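Local coordinates for protein galactose-1-phosphate uridylyltransferase (Pyrobaculum aerophilum str. IM2, PDB 6K9Z) that probably transfers uridylyl groups between UDP-glucose and galactose 1-phosphate in carbohydrate metabolism, and binds zinc, iron and uridine diphosphate, at residues Asp44-Asn50 with Ser77-Thr83; Ser213-Glu217 with Gln253-Pro259; Pro246-His252 with His266-Met272. The protein carries 1 engineered substitution. All blocks are in the same frame, centred on the assembly; numbering follows the deposited sequence.

Contact 1: residues Asp44-Asn50 with Ser77-Thr83; sequences DVLILPN and SLVVVET. With UDP (uridine-5'-diphosphate), chain G.
At one margin of the half-barrel sheet of this HIT-clan transferase, strand 46-49, outermost within this chain, pairs antiparallel with residues 77-81. Both backbones are extended; the strand axes run at 152°, 4.5 Å apart at closest. Leu46-Val81 and Leu48-Val79 are hydrogen-bonded pairs, Ile47-Val80 and Pro49-Leu78 non-hydrogen-bonded ones.

Val79, whose side chain (chi1 t) lies on the face shared with Leu46, Leu48 and Val81, gives up the most surface. Its N reaches Leu48 O at 2.8 Å and its O receives Leu48 N at 2.9 Å, while its CB packs 4.1 Å from Leu48 CD1. Val81, also t, repeats the pattern: N to Leu46 O 2.7 Å, O from Leu46 N 3.1 Å, with CG2 4.1 Å from Leu48 CD2. His138 of a zinc site lies nearby. On the other face, that of Ile47 and Val80, Ile47 CG1 lies 4.1 Å from Val80 CG2; Ile47 CG2 also meets Leu78 CD1 at 3.7 Å.

Asn50 extends the pairing past the proline, its N donating to Ser77 O at 2.8 Å. Its CA-to-CB bond points toward that strand, and its amide (chi1 t) binds the UDP ribose, OD1 accepting from UDP O2' at 2.7 Å. Asn50 ND2 donates to UDP O3' at 2.5 Å and to a water at 3.1 Å, which also accepts from Ser77 OG and donates to Leu78 O, both at 2.7 Å.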
loop_
_atom_site.group_PDB
_atom_site.type_symbol
_atom_site.label_atom_id
_atom_site.label_comp_id
_atom_site.label_asym_id
_atom_site.label_seq_id
_atom_site.Cartn_x
_atom_site.Cartn_y
_atom_site.Cartn_z
ATOM N N ASP A 44 23.936 13.627 20.227
ATOM C CA ASP A 44 22.573 13.373 20.747
ATOM C C ASP A 44 21.757 12.783 19.602
ATOM O O ASP A 44 20.896 11.901 19.888
ATOM C CB ASP A 44 21.922 14.654 21.292
ATOM C CG ASP A 44 22.471 15.111 22.637
ATOM O OD1 ASP A 44 22.793 14.236 23.471
ATOM O OD2 ASP A 44 22.549 16.336 22.840
ATOM N N VAL A 45 21.949 13.328 18.385
ATOM C CA VAL A 45 21.229 12.906 17.155
ATOM C C VAL A 45 22.220 12.907 16.003
ATOM O O VAL A 45 23.068 13.783 15.942
ATOM C CB VAL A 45 20.025 13.812 16.842
ATOM C CG1 VAL A 45 19.386 13.449 15.519
ATOM C CG2 VAL A 45 18.999 13.798 17.970
ATOM N N LEU A 46 22.120 11.911 15.137
ATOM C CA LEU A 46 23.029 11.771 13.994
ATOM C C LEU A 46 22.209 11.560 12.739
ATOM O O LEU A 46 21.350 10.695 12.779
ATOM C CB LEU A 46 23.902 10.556 14.283
ATOM C CG LEU A 46 25.302 10.658 13.735
ATOM C CD1 LEU A 46 25.963 11.911 14.275
ATOM C CD2 LEU A 46 26.097 9.411 14.094
ATOM N N ILE A 47 22.472 12.313 11.667
ATOM C CA ILE A 47 21.841 12.071 10.346
ATOM C C ILE A 47 22.963 11.598 9.430
ATOM O O ILE A 47 23.918 12.359 9.217
ATOM C CB ILE A 47 21.087 13.303 9.839
ATOM C CG1 ILE A 47 19.962 13.628 10.823
ATOM C CG2 ILE A 47 20.595 13.099 8.409
ATOM C CD1 ILE A 47 19.057 14.738 10.408
ATOM N N LEU A 48 22.880 10.477 8.861
ATOM C CA LEU A 48 24.015 9.874 8.150
ATOM C C LEU A 48 23.546 9.139 6.917
ATOM O O LEU A 48 22.369 8.811 6.782
ATOM C CB LEU A 48 24.823 8.992 9.095
ATOM C CG LEU A 48 24.161 7.792 9.727
ATOM C CD1 LEU A 48 24.124 6.637 8.738
ATOM C CD2 LEU A 48 25.026 7.377 10.911
ATOM N N PRO A 49 24.454 9.030 5.950
ATOM C CA PRO A 49 24.118 8.435 4.662
ATOM C C PRO A 49 23.662 6.981 4.824
ATOM O O PRO A 49 24.253 6.267 5.599
ATOM C CB PRO A 49 25.440 8.464 3.882
ATOM C CG PRO A 49 26.190 9.629 4.470
ATOM C CD PRO A 49 25.787 9.636 5.927
ATOM N N ASN A 50 22.598 6.599 4.118
ATOM C CA ASN A 50 22.134 5.190 4.170
ATOM C C ASN A 50 23.194 4.329 3.473
ATOM O O ASN A 50 23.674 4.746 2.417
ATOM C CB ASN A 50 20.761 5.021 3.522
ATOM C CG ASN A 50 20.117 3.692 3.847
ATOM O OD1 ASN A 50 20.657 2.640 3.518
ATOM N ND2 ASN A 50 18.967 3.731 4.497
ATOM N N SER A 77 19.607 9.513 0.525
ATOM C CA SER A 77 18.887 8.598 1.443
ATOM C C SER A 77 19.660 8.614 2.761
ATOM O O SER A 77 20.872 8.340 2.732
ATOM C CB SER A 77 18.778 7.256 0.875
ATOM O OG SER A 77 18.225 6.400 1.845
ATOM N N LEU A 78 18.997 9.100 3.817
ATOM C CA LEU A 78 19.608 9.390 5.119
ATOM C C LEU A 78 18.908 8.577 6.213
ATOM O O LEU A 78 17.701 8.324 6.132
ATOM C CB LEU A 78 19.510 10.892 5.405
ATOM C CG LEU A 78 20.125 11.840 4.373
ATOM C CD1 LEU A 78 19.810 13.290 4.781
ATOM C CD2 LEU A 78 21.599 11.638 4.246
ATOM N N VAL A 79 19.679 8.219 7.206
ATOM C CA VAL A 79 19.217 7.579 8.456
ATOM C C VAL A 79 19.327 8.625 9.540
ATOM O O VAL A 79 20.392 9.252 9.707
ATOM C CB VAL A 79 20.009 6.309 8.792
ATOM C CG1 VAL A 79 19.548 5.743 10.118
ATOM C CG2 VAL A 79 19.881 5.285 7.691
ATOM N N VAL A 80 18.244 8.788 10.277
ATOM C CA VAL A 80 18.202 9.668 11.473
ATOM C C VAL A 80 18.362 8.723 12.676
ATOM O O VAL A 80 17.362 8.028 13.006
ATOM C CB VAL A 80 16.880 10.433 11.541
ATOM C CG1 VAL A 80 16.785 11.304 12.803
ATOM C CG2 VAL A 80 16.631 11.248 10.259
ATOM N N VAL A 81 19.531 8.729 13.295
ATOM C CA VAL A 81 19.776 7.970 14.545
ATOM C C VAL A 81 19.265 8.869 15.655
ATOM O O VAL A 81 19.885 9.921 15.923
ATOM C CB VAL A 81 21.231 7.536 14.716
ATOM C CG1 VAL A 81 21.378 6.547 15.860
ATOM C CG2 VAL A 81 21.829 6.988 13.445
ATOM N N GLU A 82 18.196 8.429 16.298
ATOM C CA GLU A 82 17.328 9.256 17.157
ATOM C C GLU A 82 17.884 9.459 18.571
ATOM O O GLU A 82 17.380 10.348 19.237
ATOM C CB GLU A 82 15.955 8.622 17.195
ATOM C CG GLU A 82 15.235 8.761 15.870
ATOM C CD GLU A 82 13.951 7.933 15.826
ATOM O OE1 GLU A 82 13.752 7.141 16.779
ATOM O OE2 GLU A 82 13.102 8.210 14.950
ATOM N N THR A 83 18.830 8.626 18.995
ATOM C CA THR A 83 19.416 8.617 20.364
ATOM C C THR A 83 20.661 7.761 20.292
ATOM O O THR A 83 20.688 6.817 19.504
ATOM C CB THR A 83 18.438 8.019 21.393
ATOM O OG1 THR A 83 19.107 7.840 22.632
ATOM C CG2 THR A 83 17.903 6.660 20.955
HETATM N N1 UDP G . 20.936 0.709 7.197
HETATM C C2 UDP G . 22.139 1.413 7.056
HETATM N N3 UDP G . 23.300 0.868 7.405
HETATM C C4 UDP G . 23.324 -0.369 7.853
HETATM C C5 UDP G . 22.183 -1.112 7.984
HETATM C C6 UDP G . 20.990 -0.532 7.629
HETATM O O2 UDP G . 22.197 2.542 6.661
HETATM O O4 UDP G . 24.386 -0.868 8.179
HETATM C "C1'" UDP G . 19.643 1.218 6.786
HETATM C "C2'" UDP G . 19.276 0.231 5.677
HETATM O "O2'" UDP G . 20.045 0.232 4.494
HETATM C "C3'" UDP G . 17.840 0.550 5.404
HETATM C "C4'" UDP G . 17.337 0.827 6.754
HETATM O "O4'" UDP G . 18.494 0.978 7.586
HETATM O "O3'" UDP G . 17.626 1.613 4.539
HETATM C "C5'" UDP G . 16.478 -0.418 6.878
HETATM O "O5'" UDP G . 15.400 -0.431 5.906
HETATM P PA UDP G . 15.325 -0.730 4.285
HETATM O O1A UDP G . 16.286 -1.803 3.821
HETATM O O2A UDP G . 13.938 -1.256 4.093
HETATM O O3A UDP G . 15.540 0.717 3.560
HETATM P PB UDP G . 15.891 1.190 2.121
HETATM O O1B UDP G . 17.164 0.621 1.986
HETATM O O2B UDP G . 15.855 2.660 2.096
HETATM O O3B UDP G . 14.980 0.575 1.232
HETATM O O HOH W 1 17.279 6.270 4.370
#

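Contact 2: residues Ser213-Glu217 with Gln253-Pro259; sequences SLLTE and QAPLPRP
Two loops of the C-terminal half meet here, one leaving strand 247-252 and the other leading through a 3-10 turn at 215-217 into helix 220-240. Gln253, extended and with chi1 p and chi2 t, points its CA-to-CB bond toward the turn, and OE1 accepts from Leu215 N at 2.9 Å. Next, Ala254 N donates to Ser213 O at 2.9 Å. These two bonds tie the loops together, with Ser213 CA and Ala254 CA 5.4 Å apart.

Leu214 (m, t) loses the most surface: its CD2 lies 3.8 Å from Ala254 CB, 3.7 Å from Pro255 O and 4.3 Å from Leu256 CD2. A cis peptide precedes Pro257, and the loop curls round the leucine, bringing Pro257 O to 3.6 Å from Leu214 CD1. Pro259 CD closes on the same methyl at 3.7 Å, while its CA sits 3.3 Å from Ser213 OG, itself hydrogen-bonded to Thr260 N. The turn itself is braced by Glu217 OE1, which accepts from Ser213 N at 2.7 Å and Leu214 N at 2.8 Å.

Helix 96-114 borders the turn, with Gln110 touching Leu214 and Leu215 and accepting from Gln253 NE2. Just ahead of strand 121-128, Ala120 makes a backbone hydrogen bond with Leu256.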
loop_
_atom_site.group_PDB
_atom_site.type_symbol
_atom_site.label_atom_id
_atom_site.label_comp_id
_atom_site.label_asym_id
_atom_site.label_seq_id
_atom_site.Cartn_x
_atom_site.Cartn_y
_atom_site.Cartn_z
ATOM N N SER A 213 3.005 24.629 5.802
ATOM C CA SER A 213 3.140 23.596 4.743
ATOM C C SER A 213 4.529 22.961 4.682
ATOM O O SER A 213 4.633 21.877 4.026
ATOM C CB SER A 213 2.744 24.174 3.396
ATOM O OG SER A 213 3.428 25.372 3.135
ATOM N N LEU A 214 5.563 23.573 5.264
ATOM C CA LEU A 214 6.919 22.989 5.328
ATOM C C LEU A 214 7.318 22.868 6.787
ATOM O O LEU A 214 7.047 23.767 7.571
ATOM C CB LEU A 214 7.967 23.815 4.571
ATOM C CG LEU A 214 7.807 23.940 3.066
ATOM C CD1 LEU A 214 8.808 24.986 2.559
ATOM C CD2 LEU A 214 7.966 22.619 2.340
ATOM N N LEU A 215 8.015 21.773 7.113
ATOM C CA LEU A 215 8.568 21.552 8.463
ATOM C C LEU A 215 9.431 22.755 8.861
ATOM O O LEU A 215 9.556 23.070 10.060
ATOM C CB LEU A 215 9.386 20.250 8.426
ATOM C CG LEU A 215 9.958 19.783 9.764
ATOM C CD1 LEU A 215 8.858 19.298 10.686
ATOM C CD2 LEU A 215 10.983 18.692 9.531
ATOM N N THR A 216 10.095 23.359 7.888
ATOM C CA THR A 216 11.055 24.464 8.127
ATOM C C THR A 216 10.335 25.768 8.473
ATOM O O THR A 216 11.035 26.687 8.934
ATOM C CB THR A 216 11.981 24.614 6.918
ATOM O OG1 THR A 216 11.157 24.671 5.762
ATOM C CG2 THR A 216 12.907 23.418 6.800
ATOM N N GLU A 217 9.023 25.842 8.333
ATOM C CA GLU A 217 8.253 27.029 8.761
ATOM C C GLU A 217 7.983 26.968 10.251
ATOM O O GLU A 217 7.547 28.012 10.794
ATOM C CB GLU A 217 6.906 27.116 8.084
ATOM C CG GLU A 217 6.953 27.502 6.624
ATOM C CD GLU A 217 5.552 27.418 6.062
ATOM O OE1 GLU A 217 5.069 26.304 5.911
ATOM O OE2 GLU A 217 4.899 28.482 5.892
ATOM N N GLN A 253 4.135 16.861 3.613
ATOM C CA GLN A 253 4.349 18.323 3.543
ATOM C C GLN A 253 4.382 18.743 2.079
ATOM O O GLN A 253 4.394 17.919 1.164
ATOM C CB GLN A 253 5.588 18.705 4.337
ATOM C CG GLN A 253 6.888 18.190 3.762
ATOM C CD GLN A 253 8.088 18.746 4.493
ATOM O OE1 GLN A 253 8.096 19.900 4.886
ATOM N NE2 GLN A 253 9.127 17.946 4.657
ATOM N N ALA A 254 4.450 20.029 1.851
ATOM C CA ALA A 254 4.662 20.565 0.506
ATOM C C ALA A 254 5.972 20.066 -0.094
ATOM O O ALA A 254 6.999 19.824 0.566
ATOM C CB ALA A 254 4.671 22.062 0.538
ATOM N N PRO A 255 6.009 20.060 -1.436
ATOM C CA PRO A 255 7.282 19.904 -2.113
ATOM C C PRO A 255 8.230 21.046 -1.740
ATOM O O PRO A 255 7.756 22.135 -1.366
ATOM C CB PRO A 255 6.964 19.925 -3.591
ATOM C CG PRO A 255 5.446 19.731 -3.630
ATOM C CD PRO A 255 4.898 20.374 -2.358
ATOM N N LEU A 256 9.525 20.816 -1.958
ATOM C CA LEU A 256 10.545 21.872 -1.809
ATOM C C LEU A 256 10.443 22.784 -3.016
ATOM O O LEU A 256 10.120 22.338 -4.119
ATOM C CB LEU A 256 11.917 21.223 -1.691
ATOM C CG LEU A 256 12.013 20.184 -0.584
ATOM C CD1 LEU A 256 13.453 19.767 -0.394
ATOM C CD2 LEU A 256 11.420 20.685 0.732
ATOM N N PRO A 257 10.826 24.067 -2.887
ATOM C CA PRO A 257 11.321 24.646 -1.633
ATOM C C PRO A 257 10.365 25.666 -1.001
ATOM O O PRO A 257 10.825 26.339 -0.057
ATOM C CB PRO A 257 12.544 25.436 -2.116
ATOM C CG PRO A 257 12.073 25.953 -3.450
ATOM C CD PRO A 257 11.094 24.942 -4.023
ATOM N N ARG A 258 9.131 25.788 -1.507
ATOM C CA ARG A 258 8.291 26.968 -1.132
ATOM C C ARG A 258 6.978 26.586 -0.463
ATOM O O ARG A 258 6.248 25.664 -0.884
ATOM C CB ARG A 258 8.108 27.956 -2.282
ATOM C CG ARG A 258 7.121 27.596 -3.367
ATOM C CD ARG A 258 7.154 28.650 -4.482
ATOM N NE ARG A 258 8.479 28.771 -5.110
ATOM C CZ ARG A 258 8.976 27.899 -5.978
ATOM N NH1 ARG A 258 8.250 26.871 -6.356
ATOM N NH2 ARG A 258 10.176 28.045 -6.495
ATOM N N PRO A 259 6.653 27.321 0.621
ATOM C CA PRO A 259 5.351 27.214 1.245
ATOM C C PRO A 259 4.199 27.271 0.225
ATOM O O PRO A 259 4.281 27.985 -0.808
ATOM C CB PRO A 259 5.309 28.370 2.232
ATOM C CG PRO A 259 6.769 28.595 2.595
ATOM C CD PRO A 259 7.535 28.248 1.336
#

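Contact 3: residues Pro246-His252 with His266-Met272; sequences PYIMVLH and HFEIYGM. With FE (Fe (III) ion), chain E.
An Fe(III) ion sits at one end of this antiparallel strand pair, held by side chains from both strands: His252 ND1 and His266 NE2 each lie 2.2 Å from FE, and Glu268 OE1 2.3 Å. A water at 2.2 Å and Glu156 complete the site. The rotamers that converge on the metal are m for His252, p for His266 and m,t for Glu268. Tyr270 OH donates to Glu268 OE2 at 2.6 Å, holding the carboxylate's other oxygen.

The axes run at 169°, 4.5 Å apart at closest. Ile248-Tyr270, Val250-Glu268 and His252-His266 are hydrogen-bonded pairs with N-O distances of 2.8 to 3.0 Å between each residue's N and its partner's O, and Met272 N to Pro246 O (2.9 Å) continues the pairing. Tyr247-Gly271, Met249-Ile269 and Leu251-Phe267 are non-hydrogen-bonded. On their face, Leu251 CD1 makes a CH-pi contact 3.9 Å from the Phe267 ring centroid, and Met249 SD forms an oblique Met-aromatic contact with that ring.

Strands 121-128 and 202-208 flank the pair within the sheet. Helix 220-240 covers the Met249 and Phe267 face, whereas Gly288 of the second subunit packs on Val250 and Tyr270 and accepts from His252 NE2.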
loop_
_atom_site.group_PDB
_atom_site.type_symbol
_atom_site.label_atom_id
_atom_site.label_comp_id
_atom_site.label_asym_id
_atom_site.label_seq_id
_atom_site.Cartn_x
_atom_site.Cartn_y
_atom_site.Cartn_z
ATOM N N PRO A 246 3.284 -2.235 16.354
ATOM C CA PRO A 246 4.072 -1.773 15.219
ATOM C C PRO A 246 3.310 -0.634 14.557
ATOM O O PRO A 246 2.049 -0.616 14.474
ATOM C CB PRO A 246 4.201 -2.994 14.304
ATOM C CG PRO A 246 3.028 -3.876 14.728
ATOM C CD PRO A 246 2.768 -3.596 16.190
ATOM N N TYR A 247 4.056 0.321 14.021
ATOM C CA TYR A 247 3.402 1.444 13.323
ATOM C C TYR A 247 4.340 2.016 12.263
ATOM O O TYR A 247 5.589 1.763 12.269
ATOM C CB TYR A 247 2.981 2.555 14.290
ATOM C CG TYR A 247 4.124 3.277 14.948
ATOM C CD1 TYR A 247 4.749 4.317 14.299
ATOM C CD2 TYR A 247 4.582 2.906 16.192
ATOM C CE1 TYR A 247 5.824 4.986 14.854
ATOM C CE2 TYR A 247 5.659 3.565 16.772
ATOM C CZ TYR A 247 6.290 4.581 16.085
ATOM O OH TYR A 247 7.380 5.213 16.602
ATOM N N ILE A 248 3.703 2.818 11.413
ATOM C CA ILE A 248 4.326 3.591 10.329
ATOM C C ILE A 248 4.006 5.041 10.629
ATOM O O ILE A 248 2.860 5.338 10.956
ATOM C CB ILE A 248 3.762 3.161 8.988
ATOM C CG1 ILE A 248 4.207 1.726 8.690
ATOM C CG2 ILE A 248 4.129 4.150 7.917
ATOM C CD1 ILE A 248 3.200 0.929 7.937
ATOM N N MET A 249 4.993 5.896 10.494
ATOM C CA MET A 249 4.760 7.362 10.552
ATOM C C MET A 249 5.364 8.044 9.329
ATOM O O MET A 249 6.456 7.661 8.927
ATOM C CB MET A 249 5.376 7.953 11.808
ATOM C CG MET A 249 5.194 9.458 11.856
ATOM S SD MET A 249 5.465 10.072 13.542
ATOM C CE MET A 249 7.250 10.028 13.543
ATOM N N VAL A 250 4.610 8.951 8.711
ATOM C CA VAL A 250 5.090 9.683 7.523
ATOM C C VAL A 250 4.685 11.145 7.691
ATOM O O VAL A 250 3.633 11.430 8.184
ATOM C CB VAL A 250 4.557 9.046 6.220
ATOM C CG1 VAL A 250 3.052 9.090 6.136
ATOM C CG2 VAL A 250 5.215 9.603 4.961
ATOM N N LEU A 251 5.568 12.010 7.259
ATOM C CA LEU A 251 5.334 13.468 7.186
ATOM C C LEU A 251 4.865 13.828 5.778
ATOM O O LEU A 251 5.647 13.688 4.840
ATOM C CB LEU A 251 6.616 14.218 7.516
ATOM C CG LEU A 251 6.549 15.743 7.331
ATOM C CD1 LEU A 251 5.352 16.298 8.099
ATOM C CD2 LEU A 251 7.856 16.392 7.788
ATOM N N HIS A 252 3.645 14.297 5.652
ATOM C CA HIS A 252 3.059 14.821 4.394
ATOM C C HIS A 252 3.251 16.335 4.462
ATOM O O HIS A 252 2.593 16.964 5.301
ATOM C CB HIS A 252 1.595 14.410 4.319
ATOM C CG HIS A 252 1.417 12.989 3.933
ATOM N ND1 HIS A 252 0.160 12.422 3.787
ATOM C CD2 HIS A 252 2.328 12.062 3.571
ATOM C CE1 HIS A 252 0.321 11.168 3.383
ATOM N NE2 HIS A 252 1.626 10.887 3.246
ATOM N N HIS A 266 1.218 17.592 7.785
ATOM C CA HIS A 266 0.629 16.740 8.854
ATOM C C HIS A 266 1.475 15.474 8.945
ATOM O O HIS A 266 2.013 15.042 7.870
ATOM C CB HIS A 266 -0.852 16.434 8.578
ATOM C CG HIS A 266 -1.131 16.003 7.164
ATOM N ND1 HIS A 266 -1.182 16.906 6.089
ATOM C CD2 HIS A 266 -1.409 14.794 6.643
ATOM C CE1 HIS A 266 -1.462 16.238 4.976
ATOM N NE2 HIS A 266 -1.666 14.967 5.280
ATOM N N PHE A 267 1.558 14.886 10.132
ATOM C CA PHE A 267 2.099 13.537 10.337
ATOM C C PHE A 267 0.940 12.543 10.251
ATOM O O PHE A 267 -0.113 12.804 10.856
ATOM C CB PHE A 267 2.848 13.425 11.650
ATOM C CG PHE A 267 4.130 14.215 11.683
ATOM C CD1 PHE A 267 4.093 15.582 11.959
ATOM C CD2 PHE A 267 5.339 13.618 11.418
ATOM C CE1 PHE A 267 5.276 16.317 12.035
ATOM C CE2 PHE A 267 6.511 14.345 11.534
ATOM C CZ PHE A 267 6.479 15.699 11.744
ATOM N N GLU A 268 1.119 11.472 9.463
ATOM C CA GLU A 268 0.160 10.343 9.487
ATOM C C GLU A 268 0.844 9.210 10.251
ATOM O O GLU A 268 1.983 8.849 9.921
ATOM C CB GLU A 268 -0.346 9.955 8.104
ATOM C CG GLU A 268 -0.947 11.088 7.318
ATOM C CD GLU A 268 -1.655 10.703 6.050
ATOM O OE1 GLU A 268 -2.455 11.518 5.572
ATOM O OE2 GLU A 268 -1.357 9.614 5.532
ATOM N N ILE A 269 0.117 8.623 11.196
ATOM C CA ILE A 269 0.595 7.444 11.929
ATOM C C ILE A 269 -0.402 6.302 11.682
ATOM O O ILE A 269 -1.607 6.488 11.978
ATOM C CB ILE A 269 0.748 7.776 13.420
ATOM C CG1 ILE A 269 1.759 8.873 13.724
ATOM C CG2 ILE A 269 1.104 6.527 14.184
ATOM C CD1 ILE A 269 1.530 9.500 15.093
ATOM N N TYR A 270 0.111 5.163 11.224
ATOM C CA TYR A 270 -0.660 3.934 10.932
ATOM C C TYR A 270 -0.235 2.906 11.963
ATOM O O TYR A 270 0.799 2.346 11.783
ATOM C CB TYR A 270 -0.420 3.449 9.516
ATOM C CG TYR A 270 -0.430 4.487 8.433
ATOM C CD1 TYR A 270 -1.246 5.594 8.453
ATOM C CD2 TYR A 270 0.364 4.289 7.318
ATOM C CE1 TYR A 270 -1.282 6.499 7.403
ATOM C CE2 TYR A 270 0.385 5.186 6.261
ATOM C CZ TYR A 270 -0.425 6.324 6.324
ATOM O OH TYR A 270 -0.382 7.198 5.276
ATOM N N GLY A 271 -1.008 2.749 13.041
ATOM C CA GLY A 271 -0.833 1.638 13.986
ATOM C C GLY A 271 -1.409 0.384 13.409
ATOM O O GLY A 271 -2.599 0.417 12.958
ATOM N N MET A 272 -0.625 -0.691 13.384
ATOM C CA MET A 272 -0.942 -1.815 12.466
ATOM C C MET A 272 -1.560 -2.992 13.227
ATOM O O MET A 272 -1.764 -4.026 12.619
ATOM C CB MET A 272 0.271 -2.228 11.629
ATOM C CG MET A 272 0.771 -1.104 10.728
ATOM S SD MET A 272 -0.549 -0.632 9.546
ATOM C CE MET A 272 -0.382 -1.976 8.388
HETATM FE FE FE E . -1.947 13.137 4.061
HETATM O O HOH W 2 -4.167 13.372 4.192
#

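Contacts 1 and 3 belong to the same nine-stranded antiparallel sheet, in the N- and C-terminal halves of the chain respectively. Their centres are 19 Å apart and their nearest atoms about 6 Å. Contact 1 contributes to the UDP pocket at the sheet margin, whereas contact 3 supplies three of the four iron-binding residues; the side chain of Ile248 in contact 3 is about 11 Å from a bound UDP. Contact 2 joins loops beyond the sheet strands: Gln253 directly follows the iron ligand His252, and Leu215 CB packs 4.2 Å from Leu251 CD2 of contact 3. Contact 2 is farther from contact 1, with centres 21 Å and nearest atoms about 9 Å apart.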